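Local coordinates for protein nucleoside hydrolase, putative (Trypanosoma brucei, PDB 3FZ0) that is a putative member of the nucleoside hydrolase family and binds a calcium ion, at residues L144-T158 and V191-V203. The protein carries 2 engineered substitutions. Sequence-based numbering, arbitrary orientation.
Sequences LRLNPDLFSKLGTDT and VVVLQHKGWKCPV
Lys200 reaches across to 144-158 and gives its ammonium group to two backbone carbonyls. Its NZ lies 2.8 Å from Gly155 O and 3.0 Å from Ser152 O, and the two bonds differ in kind: Ser152 O is met in the carbonyl plane, at a C=O...N angle of 157°, whereas Gly155 O is approached from well above its plane. Bends at chi2, chi3 and chi4 bring NZ to the end of the 3-10 segment 149-153 and the loop after it, between these two oxygens. Near the Lys200 backbone one water joins both segments, donating to Phe151 O and Leu154 O (2.7 Å to the latter) and accepting from Lys200 N at 3.2 Å. On the 144-158 side, Asp149 O accepts from both Ser152 N and Ser152 OG.

The indole of Trp199 is helped to hold its rotation by the NE1 bond, donated to Val193 O at 3.1 Å, 2° out of the ring plane, while Trp199 CH2, on the six-membered ring, packs 3.8 Å from Phe151 CD2, the ring planes nearly perpendicular. Leu144 CD2 sits over a face of His196, 3.6 Å from the ring centroid, a CH-pi contact. Strand 162-165 contributes Ile162 against Trp199. The contact thus joins the ends of helices 138-146 and 187-195 and the loops following them, beside the largely parallel central sheet of the alpha/beta nucleoside hydrolase fold.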
loop_
_atom_site.group_PDB
_atom_site.type_symbol
_atom_site.label_atom_id
_atom_site.label_comp_id
_atom_site.label_asym_id
_atom_site.label_seq_id
_atom_site.Cartn_x
_atom_site.Cartn_y
_atom_site.Cartn_z
ATOM N N LEU B 144 1.291 -3.012 25.434
ATOM C CA LEU B 144 1.060 -1.573 25.228
ATOM C C LEU B 144 -0.371 -1.143 24.972
ATOM O O LEU B 144 -0.815 -0.181 25.604
ATOM C CB LEU B 144 1.970 -1.001 24.146
ATOM C CG LEU B 144 3.373 -0.608 24.569
ATOM C CD1 LEU B 144 4.192 -0.573 23.306
ATOM C CD2 LEU B 144 3.419 0.758 25.271
ATOM N N ARG B 145 -1.095 -1.820 24.067
ATOM C CA ARG B 145 -2.503 -1.429 23.789
ATOM C C ARG B 145 -3.446 -1.741 24.967
ATOM O O ARG B 145 -4.461 -1.077 25.118
ATOM C CB ARG B 145 -3.046 -2.010 22.480
ATOM C CG ARG B 145 -2.096 -1.908 21.289
ATOM C CD ARG B 145 -1.951 -0.486 20.687
ATOM N NE ARG B 145 -3.223 0.201 20.708
ATOM C CZ ARG B 145 -3.503 1.231 21.504
ATOM N NH1 ARG B 145 -2.547 1.702 22.317
ATOM N NH2 ARG B 145 -4.731 1.788 21.486
ATOM N N LEU B 146 -3.121 -2.724 25.795
ATOM C CA LEU B 146 -3.963 -3.050 26.940
ATOM C C LEU B 146 -3.870 -2.069 28.116
ATOM O O LEU B 146 -4.874 -1.811 28.809
ATOM C CB LEU B 146 -3.656 -4.453 27.469
ATOM C CG LEU B 146 -4.328 -5.620 26.766
ATOM C CD1 LEU B 146 -3.670 -6.866 27.303
ATOM C CD2 LEU B 146 -5.852 -5.617 27.020
ATOM N N ASN B 147 -2.660 -1.577 28.384
ATOM C CA ASN B 147 -2.456 -0.680 29.522
ATOM C C ASN B 147 -1.230 0.161 29.244
ATOM O O ASN B 147 -0.156 -0.104 29.782
ATOM C CB ASN B 147 -2.324 -1.465 30.847
ATOM C CG ASN B 147 -2.578 -0.601 32.089
ATOM O OD1 ASN B 147 -2.240 0.582 32.113
ATOM N ND2 ASN B 147 -3.135 -1.209 33.141
ATOM N N PRO B 148 -1.389 1.180 28.391
ATOM C CA PRO B 148 -0.250 2.006 27.966
ATOM C C PRO B 148 0.456 2.767 29.107
ATOM O O PRO B 148 1.678 2.922 29.066
ATOM C CB PRO B 148 -0.873 2.978 26.935
ATOM C CG PRO B 148 -2.366 3.003 27.280
ATOM C CD PRO B 148 -2.659 1.606 27.772
ATOM N N ASP B 149 -0.312 3.234 30.091
ATOM C CA ASP B 149 0.205 4.019 31.229
ATOM C C ASP B 149 1.338 3.380 32.028
ATOM O O ASP B 149 2.258 4.074 32.464
ATOM C CB ASP B 149 -0.921 4.392 32.211
ATOM C CG ASP B 149 -1.814 5.527 31.697
ATOM O OD1 ASP B 149 -1.476 6.180 30.691
ATOM O OD2 ASP B 149 -2.870 5.772 32.317
ATOM N N LEU B 150 1.258 2.067 32.242
ATOM C CA LEU B 150 2.238 1.365 33.050
ATOM C C LEU B 150 3.644 1.429 32.473
ATOM O O LEU B 150 4.616 1.253 33.201
ATOM C CB LEU B 150 1.821 -0.094 33.274
ATOM C CG LEU B 150 0.674 -0.298 34.254
ATOM C CD1 LEU B 150 0.125 -1.702 34.117
ATOM C CD2 LEU B 150 1.104 0.030 35.706
ATOM N N PHE B 151 3.754 1.686 31.177
ATOM C CA PHE B 151 5.059 1.676 30.504
ATOM C C PHE B 151 5.963 2.846 30.853
ATOM O O PHE B 151 7.154 2.821 30.565
ATOM C CB PHE B 151 4.898 1.494 29.009
ATOM C CG PHE B 151 4.600 0.082 28.631
ATOM C CD1 PHE B 151 3.295 -0.435 28.740
ATOM C CD2 PHE B 151 5.626 -0.770 28.214
ATOM C CE1 PHE B 151 3.038 -1.780 28.411
ATOM C CE2 PHE B 151 5.362 -2.084 27.899
ATOM C CZ PHE B 151 4.080 -2.586 27.984
ATOM N N SER B 152 5.401 3.841 31.526
ATOM C CA SER B 152 6.184 4.972 31.984
ATOM C C SER B 152 7.027 4.564 33.202
ATOM O O SER B 152 7.909 5.311 33.612
ATOM C CB SER B 152 5.262 6.146 32.331
ATOM O OG SER B 152 4.604 5.863 33.541
ATOM N N LYS B 153 6.740 3.397 33.781
ATOM C CA LYS B 153 7.524 2.891 34.907
ATOM C C LYS B 153 8.912 2.410 34.483
ATOM O O LYS B 153 9.772 2.192 35.325
ATOM C CB LYS B 153 6.785 1.782 35.669
ATOM C CG LYS B 153 5.547 2.241 36.463
ATOM C CD LYS B 153 5.580 1.468 37.736
ATOM C CE LYS B 153 4.256 1.342 38.415
ATOM N NZ LYS B 153 4.366 0.183 39.387
ATOM N N LEU B 154 9.113 2.228 33.184
ATOM C CA LEU B 154 10.411 1.798 32.623
ATOM C C LEU B 154 11.330 2.992 32.398
ATOM O O LEU B 154 10.892 4.057 31.922
ATOM C CB LEU B 154 10.218 1.066 31.301
ATOM C CG LEU B 154 9.454 -0.254 31.333
ATOM C CD1 LEU B 154 9.078 -0.684 29.959
ATOM C CD2 LEU B 154 10.237 -1.361 31.991
ATOM N N GLY B 155 12.586 2.822 32.773
ATOM C CA GLY B 155 13.630 3.774 32.501
ATOM C C GLY B 155 13.683 4.898 33.483
ATOM O O GLY B 155 13.032 4.867 34.522
ATOM N N THR B 156 14.465 5.908 33.124
ATOM C CA THR B 156 14.650 7.113 33.915
ATOM C C THR B 156 14.541 8.245 32.900
ATOM O O THR B 156 14.276 7.976 31.715
ATOM C CB THR B 156 16.026 7.041 34.618
ATOM O OG1 THR B 156 15.934 6.113 35.714
ATOM C CG2 THR B 156 16.467 8.366 35.169
ATOM N N ASP B 157 14.694 9.504 33.324
ATOM C CA ASP B 157 14.804 10.608 32.353
ATOM C C ASP B 157 16.099 10.447 31.545
ATOM O O ASP B 157 16.229 10.985 30.462
ATOM C CB ASP B 157 14.740 11.977 33.041
ATOM C CG ASP B 157 15.739 12.113 34.209
ATOM O OD1 ASP B 157 16.421 11.119 34.574
ATOM O OD2 ASP B 157 15.843 13.230 34.777
ATOM N N THR B 158 17.020 9.637 32.063
ATOM C CA THR B 158 18.369 9.475 31.540
ATOM C C THR B 158 18.573 8.065 30.952
ATOM O O THR B 158 19.243 7.886 29.926
ATOM C CB THR B 158 19.355 9.714 32.710
ATOM O OG1 THR B 158 19.319 11.096 33.077
ATOM C CG2 THR B 158 20.789 9.324 32.358
ATOM N N VAL B 191 5.092 -0.229 14.776
ATOM C CA VAL B 191 4.384 1.047 14.774
ATOM C C VAL B 191 3.843 1.369 16.171
ATOM O O VAL B 191 3.965 2.503 16.627
ATOM C CB VAL B 191 3.262 1.070 13.735
ATOM C CG1 VAL B 191 2.344 2.259 13.976
ATOM C CG2 VAL B 191 3.847 1.118 12.359
ATOM N N VAL B 192 3.243 0.381 16.835
ATOM C CA VAL B 192 2.674 0.567 18.152
ATOM C C VAL B 192 3.779 1.002 19.125
ATOM O O VAL B 192 3.607 1.960 19.902
ATOM C CB VAL B 192 1.943 -0.720 18.643
ATOM C CG1 VAL B 192 1.603 -0.634 20.141
ATOM C CG2 VAL B 192 0.681 -0.967 17.809
ATOM N N VAL B 193 4.926 0.327 19.064
ATOM C CA VAL B 193 6.039 0.629 19.959
ATOM C C VAL B 193 6.593 2.040 19.744
ATOM O O VAL B 193 6.713 2.800 20.700
ATOM C CB VAL B 193 7.139 -0.455 19.895
ATOM C CG1 VAL B 193 8.403 0.044 20.538
ATOM C CG2 VAL B 193 6.646 -1.751 20.628
ATOM N N LEU B 194 6.878 2.392 18.487
ATOM C CA LEU B 194 7.448 3.698 18.129
ATOM C C LEU B 194 6.463 4.882 18.219
ATOM O O LEU B 194 6.885 5.991 18.468
ATOM C CB LEU B 194 8.120 3.644 16.762
ATOM C CG LEU B 194 9.345 2.728 16.552
ATOM C CD1 LEU B 194 9.614 2.462 15.058
ATOM C CD2 LEU B 194 10.615 3.266 17.179
ATOM N N GLN B 195 5.166 4.660 17.998
ATOM C CA GLN B 195 4.151 5.722 18.117
ATOM C C GLN B 195 3.648 5.952 19.548
ATOM O O GLN B 195 2.916 6.904 19.790
ATOM C CB GLN B 195 2.947 5.417 17.242
ATOM C CG GLN B 195 3.199 5.475 15.736
ATOM C CD GLN B 195 3.630 6.852 15.253
ATOM O OE1 GLN B 195 4.743 7.028 14.758
ATOM N NE2 GLN B 195 2.766 7.823 15.401
ATOM N N HIS B 196 4.048 5.102 20.495
ATOM C CA HIS B 196 3.547 5.188 21.865
ATOM C C HIS B 196 3.927 6.499 22.557
ATOM O O HIS B 196 5.087 6.918 22.506
ATOM C CB HIS B 196 4.049 4.010 22.709
ATOM C CG HIS B 196 3.792 4.184 24.171
ATOM N ND1 HIS B 196 2.544 4.007 24.732
ATOM C CD2 HIS B 196 4.606 4.572 25.181
ATOM C CE1 HIS B 196 2.615 4.240 26.030
ATOM N NE2 HIS B 196 3.851 4.594 26.327
ATOM N N LYS B 197 2.953 7.130 23.205
ATOM C CA LYS B 197 3.183 8.361 23.956
ATOM C C LYS B 197 3.448 8.018 25.413
ATOM O O LYS B 197 2.666 7.306 26.049
ATOM C CB LYS B 197 1.953 9.294 23.896
ATOM C CG LYS B 197 1.529 9.757 22.501
ATOM C CD LYS B 197 2.662 10.483 21.744
ATOM C CE LYS B 197 2.201 10.884 20.336
ATOM N NZ LYS B 197 1.822 9.660 19.541
ATOM N N GLY B 198 4.540 8.530 25.952
ATOM C CA GLY B 198 4.790 8.407 27.363
ATOM C C GLY B 198 5.982 7.565 27.773
ATOM O O GLY B 198 6.088 7.213 28.942
ATOM N N TRP B 199 6.862 7.224 26.833
ATOM C CA TRP B 199 8.167 6.677 27.190
ATOM C C TRP B 199 8.941 7.789 27.880
ATOM O O TRP B 199 8.881 8.939 27.456
ATOM C CB TRP B 199 8.956 6.263 25.953
ATOM C CG TRP B 199 8.425 5.122 25.144
ATOM C CD1 TRP B 199 8.049 5.171 23.834
ATOM C CD2 TRP B 199 8.281 3.752 25.549
ATOM N NE1 TRP B 199 7.665 3.926 23.392
ATOM C CE2 TRP B 199 7.796 3.035 24.426
ATOM C CE3 TRP B 199 8.535 3.061 26.728
ATOM C CZ2 TRP B 199 7.548 1.664 24.460
ATOM C CZ3 TRP B 199 8.275 1.694 26.768
ATOM C CH2 TRP B 199 7.784 1.015 25.636
ATOM N N LYS B 200 9.670 7.442 28.935
ATOM C CA LYS B 200 10.537 8.403 29.614
ATOM C C LYS B 200 11.742 8.808 28.756
ATOM O O LYS B 200 12.244 9.927 28.873
ATOM C CB LYS B 200 11.002 7.847 30.957
ATOM C CG LYS B 200 9.962 7.928 32.099
ATOM C CD LYS B 200 10.698 8.128 33.430
ATOM C CE LYS B 200 10.018 7.456 34.639
ATOM N NZ LYS B 200 10.508 6.049 34.853
ATOM N N CYS B 201 12.195 7.884 27.911
ATOM C CA CYS B 201 13.288 8.115 26.987
ATOM C C CYS B 201 12.908 7.545 25.645
ATOM O O CYS B 201 12.240 6.509 25.585
ATOM C CB CYS B 201 14.562 7.372 27.415
ATOM S SG CYS B 201 15.702 8.298 28.427
ATOM N N PRO B 202 13.386 8.170 24.554
ATOM C CA PRO B 202 13.134 7.602 23.222
ATOM C C PRO B 202 13.545 6.136 23.159
ATOM O O PRO B 202 14.526 5.751 23.796
ATOM C CB PRO B 202 14.069 8.408 22.314
ATOM C CG PRO B 202 14.271 9.705 23.063
ATOM C CD PRO B 202 14.197 9.401 24.506
ATOM N N VAL B 203 12.792 5.347 22.393
ATOM C CA VAL B 203 13.136 3.958 22.058
ATOM C C VAL B 203 14.557 3.951 21.488
ATOM O O VAL B 203 14.876 4.792 20.639
ATOM C CB VAL B 203 12.157 3.412 20.974
ATOM C CG1 VAL B 203 12.510 1.965 20.563
ATOM C CG2 VAL B 203 10.686 3.546 21.416
HETATM O O HOH W 1 9.038 4.516 29.963
#